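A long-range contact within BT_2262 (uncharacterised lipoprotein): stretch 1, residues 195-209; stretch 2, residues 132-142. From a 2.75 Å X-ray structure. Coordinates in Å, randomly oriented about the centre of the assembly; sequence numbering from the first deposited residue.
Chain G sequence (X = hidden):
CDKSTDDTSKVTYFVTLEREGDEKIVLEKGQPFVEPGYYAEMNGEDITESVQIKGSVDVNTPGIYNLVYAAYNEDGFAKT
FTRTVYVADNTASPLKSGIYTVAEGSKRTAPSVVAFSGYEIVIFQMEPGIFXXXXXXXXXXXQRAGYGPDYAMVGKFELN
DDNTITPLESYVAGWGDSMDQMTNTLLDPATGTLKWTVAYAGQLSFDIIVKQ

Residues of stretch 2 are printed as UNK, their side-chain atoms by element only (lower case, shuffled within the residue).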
ATOM      1  N   LYS G 195      26.829 -32.388  58.173  1.00 94.39           N
ATOM      2  CA  LYS G 195      25.880 -33.100  57.332  1.00 95.60           C
ATOM      3  C   LYS G 195      24.561 -33.250  58.068  1.00 94.10           C
ATOM      4  O   LYS G 195      24.536 -33.412  59.291  1.00 93.96           O
ATOM      5  CB  LYS G 195      26.400 -34.494  56.956  1.00104.31           C
ATOM      6  CG  LYS G 195      26.649 -35.402  58.163  1.00107.76           C
ATOM      7  CD  LYS G 195      26.335 -36.875  57.915  1.00103.93           C
ATOM      8  CE  LYS G 195      27.325 -37.547  56.990  1.00114.67           C
ATOM      9  NZ  LYS G 195      26.890 -37.467  55.574  1.00107.79           N
ATOM     10  N   TRP G 196      23.465 -33.196  57.319  1.00103.17           N
ATOM     11  CA  TRP G 196      22.199 -33.656  57.863  1.00 90.81           C
ATOM     12  C   TRP G 196      21.256 -33.956  56.716  1.00 91.56           C
ATOM     13  O   TRP G 196      21.370 -33.381  55.630  1.00 90.44           O
ATOM     14  CB  TRP G 196      21.579 -32.647  58.843  1.00 93.11           C
ATOM     15  CG  TRP G 196      21.158 -31.308  58.277  1.00 89.02           C
ATOM     16  CD1 TRP G 196      20.074 -31.052  57.495  1.00 82.24           C
ATOM     17  CD2 TRP G 196      21.792 -30.047  58.506  1.00 80.24           C
ATOM     18  NE1 TRP G 196      20.010 -29.719  57.200  1.00 78.71           N
ATOM     19  CE2 TRP G 196      21.057 -29.079  57.805  1.00 77.45           C
ATOM     20  CE3 TRP G 196      22.922 -29.648  59.217  1.00 79.74           C
ATOM     21  CZ2 TRP G 196      21.413 -27.732  57.800  1.00 74.49           C
ATOM     22  CZ3 TRP G 196      23.279 -28.315  59.206  1.00 76.60           C
ATOM     23  CH2 TRP G 196      22.527 -27.371  58.505  1.00 73.93           C
ATOM     24  N   THR G 197      20.364 -34.904  56.957  1.00 93.81           N
ATOM     25  CA  THR G 197      19.201 -35.129  56.117  1.00 94.24           C
ATOM     26  C   THR G 197      17.986 -34.936  57.000  1.00117.79           C
ATOM     27  O   THR G 197      17.949 -35.447  58.124  1.00 93.95           O
ATOM     28  CB  THR G 197      19.197 -36.524  55.497  1.00 98.95           C
ATOM     29  OG1 THR G 197      19.189 -37.503  56.539  1.00101.64           O
ATOM     30  CG2 THR G 197      20.415 -36.727  54.622  1.00100.78           C
ATOM     31  N   VAL G 198      17.015 -34.178  56.509  1.00 97.88           N
ATOM     32  CA  VAL G 198      15.830 -33.833  57.278  1.00 93.57           C
ATOM     33  C   VAL G 198      14.607 -34.168  56.441  1.00 98.70           C
ATOM     34  O   VAL G 198      14.613 -33.988  55.218  1.00103.32           O
ATOM     35  CB  VAL G 198      15.853 -32.349  57.702  1.00 96.13           C
ATOM     36  CG1 VAL G 198      15.950 -31.444  56.489  1.00 81.91           C
ATOM     37  CG2 VAL G 198      14.646 -32.015  58.552  1.00 82.78           C
ATOM     38  N   ALA G 199      13.573 -34.691  57.096  1.00101.19           N
ATOM     39  CA  ALA G 199      12.347 -35.122  56.438  1.00105.75           C
ATOM     40  C   ALA G 199      11.218 -34.154  56.769  1.00103.46           C
ATOM     41  O   ALA G 199      11.011 -33.813  57.940  1.00103.98           O
ATOM     42  CB  ALA G 199      11.972 -36.542  56.859  1.00123.04           C
ATOM     43  N   TYR G 200      10.490 -33.727  55.744  1.00100.97           N
ATOM     44  CA  TYR G 200       9.494 -32.673  55.858  1.00102.58           C
ATOM     45  C   TYR G 200       8.122 -33.188  55.413  1.00107.98           C
ATOM     46  O   TYR G 200       7.955 -34.358  55.070  1.00 99.09           O
ATOM     47  CB  TYR G 200       9.931 -31.450  55.048  1.00 99.88           C
ATOM     48  CG  TYR G 200       9.224 -30.169  55.417  1.00 89.02           C
ATOM     49  CD1 TYR G 200       9.116 -29.771  56.743  1.00 86.94           C
ATOM     50  CD2 TYR G 200       8.663 -29.361  54.441  1.00 86.00           C
ATOM     51  CE1 TYR G 200       8.466 -28.608  57.084  1.00 84.66           C
ATOM     52  CE2 TYR G 200       8.013 -28.198  54.771  1.00 82.84           C
ATOM     53  CZ  TYR G 200       7.921 -27.824  56.094  1.00 84.27           C
ATOM     54  OH  TYR G 200       7.272 -26.662  56.433  1.00 80.05           O
ATOM     55  N   ALA G 201       7.152 -32.270  55.423  1.00 84.21           N
ATOM     56  CA  ALA G 201       5.721 -32.482  55.221  1.00 85.25           C
ATOM     57  C   ALA G 201       5.313 -33.830  54.637  1.00100.53           C
ATOM     58  O   ALA G 201       4.809 -33.904  53.512  1.00 90.19           O
ATOM     59  CB  ALA G 201       5.160 -31.371  54.333  1.00 82.37           C
ATOM     60  N   GLY G 202       5.512 -34.900  55.398  1.00 94.15           N
ATOM     61  CA  GLY G 202       4.897 -36.166  55.066  1.00 98.32           C
ATOM     62  C   GLY G 202       5.600 -36.970  53.995  1.00102.20           C
ATOM     63  O   GLY G 202       5.752 -38.184  54.141  1.00109.89           O
ATOM     64  N   GLN G 203       6.025 -36.323  52.908  1.00 99.44           N
ATOM     65  CA  GLN G 203       6.652 -37.056  51.816  1.00105.94           C
ATOM     66  C   GLN G 203       7.797 -36.268  51.189  1.00103.84           C
ATOM     67  O   GLN G 203       8.036 -36.372  49.981  1.00110.00           O
ATOM     68  CB  GLN G 203       5.619 -37.439  50.747  1.00113.62           C
ATOM     69  CG  GLN G 203       4.929 -36.265  50.067  1.00 99.14           C
ATOM     70  CD  GLN G 203       3.575 -35.950  50.664  1.00 98.21           C
ATOM     71  OE1 GLN G 203       3.416 -35.885  51.883  1.00 97.52           O
ATOM     72  NE2 GLN G 203       2.584 -35.758  49.803  1.00 98.37           N
ATOM     73  N   LEU G 204       8.517 -35.487  51.993  1.00116.50           N
ATOM     74  CA  LEU G 204       9.671 -34.721  51.543  1.00 92.76           C
ATOM     75  C   LEU G 204      10.873 -35.034  52.423  1.00 93.34           C
ATOM     76  O   LEU G 204      10.723 -35.426  53.583  1.00 94.03           O
ATOM     77  CB  LEU G 204       9.388 -33.214  51.575  1.00 88.08           C
ATOM     78  CG  LEU G 204       8.976 -32.548  50.264  1.00 86.79           C
ATOM     79  CD1 LEU G 204       8.232 -31.274  50.548  1.00 82.89           C
ATOM     80  CD2 LEU G 204      10.188 -32.245  49.414  1.00 86.49           C
ATOM     81  N   SER G 205      12.067 -34.870  51.855  1.00 93.26           N
ATOM     82  CA  SER G 205      13.316 -34.942  52.607  1.00 95.48           C
ATOM     83  C   SER G 205      14.464 -34.513  51.706  1.00 96.61           C
ATOM     84  O   SER G 205      14.412 -34.688  50.486  1.00103.59           O
ATOM     85  CB  SER G 205      13.584 -36.345  53.154  1.00103.00           C
ATOM     86  OG  SER G 205      14.303 -37.109  52.212  1.00111.16           O
ATOM     87  N   PHE G 206      15.502 -33.958  52.324  1.00 96.67           N
ATOM     88  CA  PHE G 206      16.651 -33.421  51.614  1.00102.84           C
ATOM     89  C   PHE G 206      17.919 -34.001  52.217  1.00106.82           C
ATOM     90  O   PHE G 206      17.889 -34.640  53.270  1.00109.13           O
ATOM     91  CB  PHE G 206      16.675 -31.891  51.678  1.00106.58           C
ATOM     92  CG  PHE G 206      15.358 -31.259  51.352  1.00105.12           C
ATOM     93  CD1 PHE G 206      14.406 -31.064  52.338  1.00103.13           C
ATOM     94  CD2 PHE G 206      15.064 -30.875  50.057  1.00101.49           C
ATOM     95  CE1 PHE G 206      13.191 -30.494  52.040  1.00 98.07           C
ATOM     96  CE2 PHE G 206      13.850 -30.306  49.754  1.00102.04           C
ATOM     97  CZ  PHE G 206      12.912 -30.117  50.748  1.00 99.81           C
ATOM     98  N   ASP G 207      19.050 -33.772  51.548  1.00107.06           N
ATOM     99  CA  ASP G 207      20.329 -34.333  51.984  1.00111.03           C
ATOM    100  C   ASP G 207      21.430 -33.271  51.912  1.00106.73           C
ATOM    101  O   ASP G 207      22.403 -33.371  51.175  1.00108.68           O
ATOM    102  CB  ASP G 207      20.680 -35.561  51.146  1.00110.41           C
ATOM    103  CG  ASP G 207      20.883 -35.231  49.676  1.00114.75           C
ATOM    104  OD1 ASP G 207      20.639 -34.070  49.278  1.00110.05           O
ATOM    105  OD2 ASP G 207      21.293 -36.138  48.923  1.00129.49           O
ATOM    106  N   ILE G 208      21.297 -32.226  52.714  1.00104.73           N
ATOM    107  CA  ILE G 208      22.151 -31.064  52.518  1.00102.16           C
ATOM    108  C   ILE G 208      23.389 -31.136  53.396  1.00100.01           C
ATOM    109  O   ILE G 208      23.493 -31.983  54.292  1.00 98.05           O
ATOM    110  CB  ILE G 208      21.370 -29.762  52.772  1.00104.37           C
ATOM    111  CG1 ILE G 208      21.335 -29.433  54.256  1.00104.73           C
ATOM    112  CG2 ILE G 208      19.942 -29.886  52.259  1.00112.50           C
ATOM    113  CD1 ILE G 208      20.575 -28.180  54.533  1.00105.99           C
ATOM    114  N   ILE G 209      24.334 -30.242  53.134  1.00 98.22           N
ATOM    115  CA  ILE G 209      25.592 -30.191  53.862  1.00 97.95           C
ATOM    116  C   ILE G 209      26.156 -28.789  53.685  1.00101.33           C
ATOM    117  O   ILE G 209      25.999 -28.173  52.627  1.00106.45           O
ATOM    118  CB  ILE G 209      26.557 -31.293  53.365  1.00 99.53           C
ATOM    119  CG1 ILE G 209      27.733 -31.462  54.320  1.00 98.14           C
ATOM    120  CG2 ILE G 209      27.034 -30.995  51.955  1.00105.73           C
ATOM    121  CD1 ILE G 209      28.467 -32.769  54.130  1.00106.49           C
ATOM    122  N   UNK G 132      21.926 -22.089  67.269  1.00 74.33           N
ATOM    123  CA  UNK G 132      20.784 -21.596  66.511  1.00 71.49           C
ATOM    124  C   UNK G 132      21.058 -21.736  65.023  1.00 69.86           C
ATOM    125  O   UNK G 132      22.137 -21.373  64.550  1.00 67.85           O
ATOM    126  c   UNK G 132      18.883 -18.225  63.965  1.00 71.25           C
ATOM    127  c   UNK G 132      20.492 -20.134  66.842  1.00 72.17           C
ATOM    128  o   UNK G 132      16.604 -17.728  63.498  1.00 71.36           O
ATOM    129  c   UNK G 132      17.551 -18.312  64.303  1.00 70.97           C
ATOM    130  c   UNK G 132      17.157 -18.979  65.445  1.00 74.25           C
ATOM    131  c   UNK G 132      18.106 -19.564  66.254  1.00 72.96           C
ATOM    132  c   UNK G 132      19.827 -18.811  64.783  1.00 71.60           C
ATOM    133  c   UNK G 132      19.456 -19.495  65.941  1.00 72.60           C
ATOM    134  N   UNK G 133      20.072 -22.241  64.287  1.00 79.02           N
ATOM    135  CA  UNK G 133      20.190 -22.483  62.854  1.00 78.16           C
ATOM    136  C   UNK G 133      19.064 -21.741  62.156  1.00 77.12           C
ATOM    137  O   UNK G 133      17.897 -21.865  62.545  1.00 77.82           O
ATOM    138  c   UNK G 133      19.024 -24.673  63.269  1.00 83.25           C
ATOM    139  c   UNK G 133      20.150 -23.988  62.527  1.00 81.73           C
ATOM    140  c   UNK G 133      20.013 -24.214  61.024  1.00 81.90           C
ATOM    141  c   UNK G 133      21.312 -24.142  60.279  1.00 79.49           C
ATOM    142  N   UNK G 134      19.411 -20.974  61.130  1.00 73.07           N
ATOM    143  CA  UNK G 134      18.419 -20.143  60.470  1.00 69.35           C
ATOM    144  C   UNK G 134      17.596 -20.901  59.442  1.00 72.32           C
ATOM    145  O   UNK G 134      16.504 -20.446  59.096  1.00 73.26           O
ATOM    146  o   UNK G 134      20.011 -19.427  58.823  1.00 66.46           O
ATOM    147  c   UNK G 134      19.095 -18.962  59.792  1.00 67.00           C
ATOM    148  N   UNK G 135      18.093 -22.034  58.939  1.00 74.82           N
ATOM    149  CA  UNK G 135      17.347 -22.791  57.940  1.00 76.30           C
ATOM    150  C   UNK G 135      17.915 -24.209  57.898  1.00 80.88           C
ATOM    151  O   UNK G 135      18.993 -24.431  57.337  1.00 84.15           O
ATOM    152  o   UNK G 135      15.648 -23.576  55.968  1.00 62.38           O
ATOM    153  o   UNK G 135      16.212 -22.013  54.536  1.00 70.66           O
ATOM    154  c   UNK G 135      16.349 -22.605  55.626  1.00 69.92           C
ATOM    155  c   UNK G 135      17.422 -22.118  56.574  1.00 69.43           C
ATOM    156  N   UNK G 136      17.187 -25.154  58.487  1.00 76.54           N
ATOM    157  CA  UNK G 136      17.565 -26.555  58.367  1.00 89.28           C
ATOM    158  C   UNK G 136      17.485 -27.060  56.939  1.00 70.84           C
ATOM    159  O   UNK G 136      18.021 -28.132  56.655  1.00 75.20           O
ATOM    160  c   UNK G 136      16.536 -27.365  61.720  1.00 71.07           C
ATOM    161  c   UNK G 136      16.667 -27.431  59.227  1.00 71.11           C
ATOM    162  c   UNK G 136      17.029 -27.654  62.965  1.00 72.85           C
ATOM    163  c   UNK G 136      18.407 -28.430  60.713  1.00 74.69           C
ATOM    164  c   UNK G 136      18.910 -28.722  61.956  1.00 76.14           C
ATOM    165  c   UNK G 136      17.222 -27.738  60.579  1.00 73.06           C
ATOM    166  c   UNK G 136      18.220 -28.333  63.088  1.00 76.05           C
ATOM    167  N   UNK G 137      16.808 -26.342  56.047  1.00 69.07           N
ATOM    168  CA  UNK G 137      16.605 -26.806  54.685  1.00 70.56           C
ATOM    169  C   UNK G 137      17.611 -26.224  53.711  1.00 70.00           C
ATOM    170  O   UNK G 137      17.441 -26.383  52.502  1.00 72.30           O
ATOM    171  c   UNK G 137      13.992 -26.916  55.052  1.00 69.90           C
ATOM    172  c   UNK G 137      15.189 -26.475  54.212  1.00 69.42           C
ATOM    173  c   UNK G 137      13.993 -28.412  55.276  1.00 73.60           C
ATOM    174  c   UNK G 137      12.703 -26.487  54.384  1.00 68.80           C
ATOM    175  N   UNK G 138      18.647 -25.548  54.198  1.00 68.71           N
ATOM    176  CA  UNK G 138      19.650 -25.017  53.298  1.00 68.49           C
ATOM    177  C   UNK G 138      19.106 -24.085  52.248  1.00 73.81           C
ATOM    178  O   UNK G 138      19.741 -23.892  51.208  1.00 73.08           O
ATOM    179  N   UNK G 139      17.938 -23.502  52.488  1.00 74.56           N
ATOM    180  CA  UNK G 139      17.351 -22.569  51.548  1.00 79.03           C
ATOM    181  C   UNK G 139      16.643 -23.223  50.382  1.00 82.77           C
ATOM    182  O   UNK G 139      16.697 -22.696  49.272  1.00 79.22           O
ATOM    183  N   UNK G 140      15.983 -24.363  50.604  1.00 91.83           N
ATOM    184  CA  UNK G 140      15.253 -24.996  49.515  1.00 92.96           C
ATOM    185  C   UNK G 140      13.998 -24.214  49.168  1.00 91.78           C
ATOM    186  O   UNK G 140      13.543 -24.254  48.021  1.00 92.91           O
ATOM    187  c   UNK G 140      15.051 -27.192  46.646  1.00103.95           C
ATOM    188  n   UNK G 140      11.938 -27.898  48.201  1.00106.15           N
ATOM    189  c   UNK G 140      14.841 -27.592  45.337  1.00116.42           C
ATOM    190  c   UNK G 140      12.572 -28.271  45.807  1.00111.09           C
ATOM    191  c   UNK G 140      14.006 -27.329  47.565  1.00105.50           C
ATOM    192  c   UNK G 140      14.897 -26.443  49.863  1.00100.67           C
ATOM    193  c   UNK G 140      13.864 -27.037  48.958  1.00107.56           C
ATOM    194  c   UNK G 140      13.609 -28.119  44.930  1.00118.48           C
ATOM    195  c   UNK G 140      12.592 -27.385  49.292  1.00116.34           C
ATOM    196  c   UNK G 140      12.781 -27.868  47.124  1.00108.84           C
ATOM    197  N   UNK G 141      13.427 -23.505  50.132  1.00 93.02           N
ATOM    198  CA  UNK G 141      12.312 -22.607  49.886  1.00 82.60           C
ATOM    199  C   UNK G 141      12.689 -21.150  50.060  1.00 71.30           C
ATOM    200  O   UNK G 141      12.259 -20.309  49.269  1.00 71.99           O
ATOM    201  c   UNK G 141      10.159 -24.759  49.380  1.00 66.48           C
ATOM    202  c   UNK G 141       9.614 -26.018  49.216  1.00 69.57           C
ATOM    203  c   UNK G 141      11.145 -22.940  50.821  1.00 67.61           C
ATOM    204  o   UNK G 141       8.933 -28.109  50.157  1.00 74.35           O
ATOM    205  c   UNK G 141       9.860 -26.422  51.554  1.00 69.39           C
ATOM    206  c   UNK G 141      10.396 -25.168  51.708  1.00 66.32           C
ATOM    207  c   UNK G 141      10.556 -24.315  50.629  1.00 73.69           C
ATOM    208  c   UNK G 141       9.470 -26.848  50.308  1.00 71.03           C
ATOM    209  N   UNK G 142      13.507 -20.844  51.067  1.00 73.67           N
ATOM    210  CA  UNK G 142      13.883 -19.471  51.381  1.00 72.91           C
ATOM    211  C   UNK G 142      14.439 -18.751  50.161  1.00 80.15           C
ATOM    212  O   UNK G 142      13.852 -17.781  49.673  1.00 77.49           O
ATOM    213  o   UNK G 142      16.096 -17.950  53.904  1.00 66.85           O
ATOM    214  c   UNK G 142      15.179 -18.081  53.075  1.00 66.99           C
ATOM    215  o   UNK G 142      14.481 -17.124  52.694  1.00 64.71           O
ATOM    216  c   UNK G 142      14.900 -19.471  52.529  1.00 73.86           C
TER

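Position 132 carries one carbon and then a six-carbon ring bearing an oxygen; it lies out of reach of stretch 1, and the atoms give Tyr132. Position 133 has four carbons, forked at the first, with one arm two carbons long, and the side chain meets the ring of Trp196. This is isoleucine: Ile133 CD1 rests 3.9 Å from Trp196 CH2. Position 134, one carbon then one oxygen, is Ser134, again out of reach.

At position 135 two carbons end in two oxygens. Four such atoms fit aspartate, and their use agrees: Asp135 OD1 accepts from the backbone N of position 137 at 3.0 Å, so the side chain braces the type I turn that begins here rather than touching stretch 1. Position 136 has one carbon and a plain six-carbon ring whose edge meets the face of Trp196; with no oxygen on the ring, it is Phe136. Its CD1 comes 4.0 Å from Trp196 CE2, with the ring planes at 82°.

Position 137 shows four carbons forked at the second. The CA-to-CB bond points away from stretch 1, yet the branched end comes nearer and meets Val198 and Phe206. This is Leu137, whose CD2 lies 3.8 Å from Val198 CG1 and 3.9 Å from Phe206 CE1.

Position 138 has no side-chain atoms and a positive phi, hence Gly138. An ideal CB here would sit 2.8 Å from Ile208 CD1, a clash, so the bare backbone lets that methyl group approach to 3.3 Å from Gly138 N. Position 139 is equally bare, with phi again positive: Gly139, which makes no contact with stretch 1.

Position 140 holds one carbon, then fused five- and six-membered rings of eight carbons and one nitrogen, which meet Phe206; only tryptophan supplies such a set. Trp140 CD1 is 3.1 Å from Phe206 CZ, a tight approach between rings inclined at 48°. Position 141, one carbon and then a six-carbon ring bearing an oxygen, meets Leu204 and Tyr200 and is Tyr141; its OH lies 3.3 Å from Leu204 CD1, and its CE2 is 4.1 Å from Tyr200 CE2. Position 142, two carbons and two oxygens, is Asp142, beyond reach.

The contact joins a hairpin surface to a compact turn. Trp196, Val198, Tyr200, Leu204, Phe206 and Ile208 all point toward stretch 2, presenting a largely apolar surface. One hydrogen bond crosses, from Trp196 NE1 to Phe136 O at 2.6 Å, giving the indole a polar partner amid apolar packing. The rules to read are alternation on the strands, a turn braced by its own aspartate, and glycine where a methyl group needs room.

Stretch 2 (132-142) YISDFLGGWYD
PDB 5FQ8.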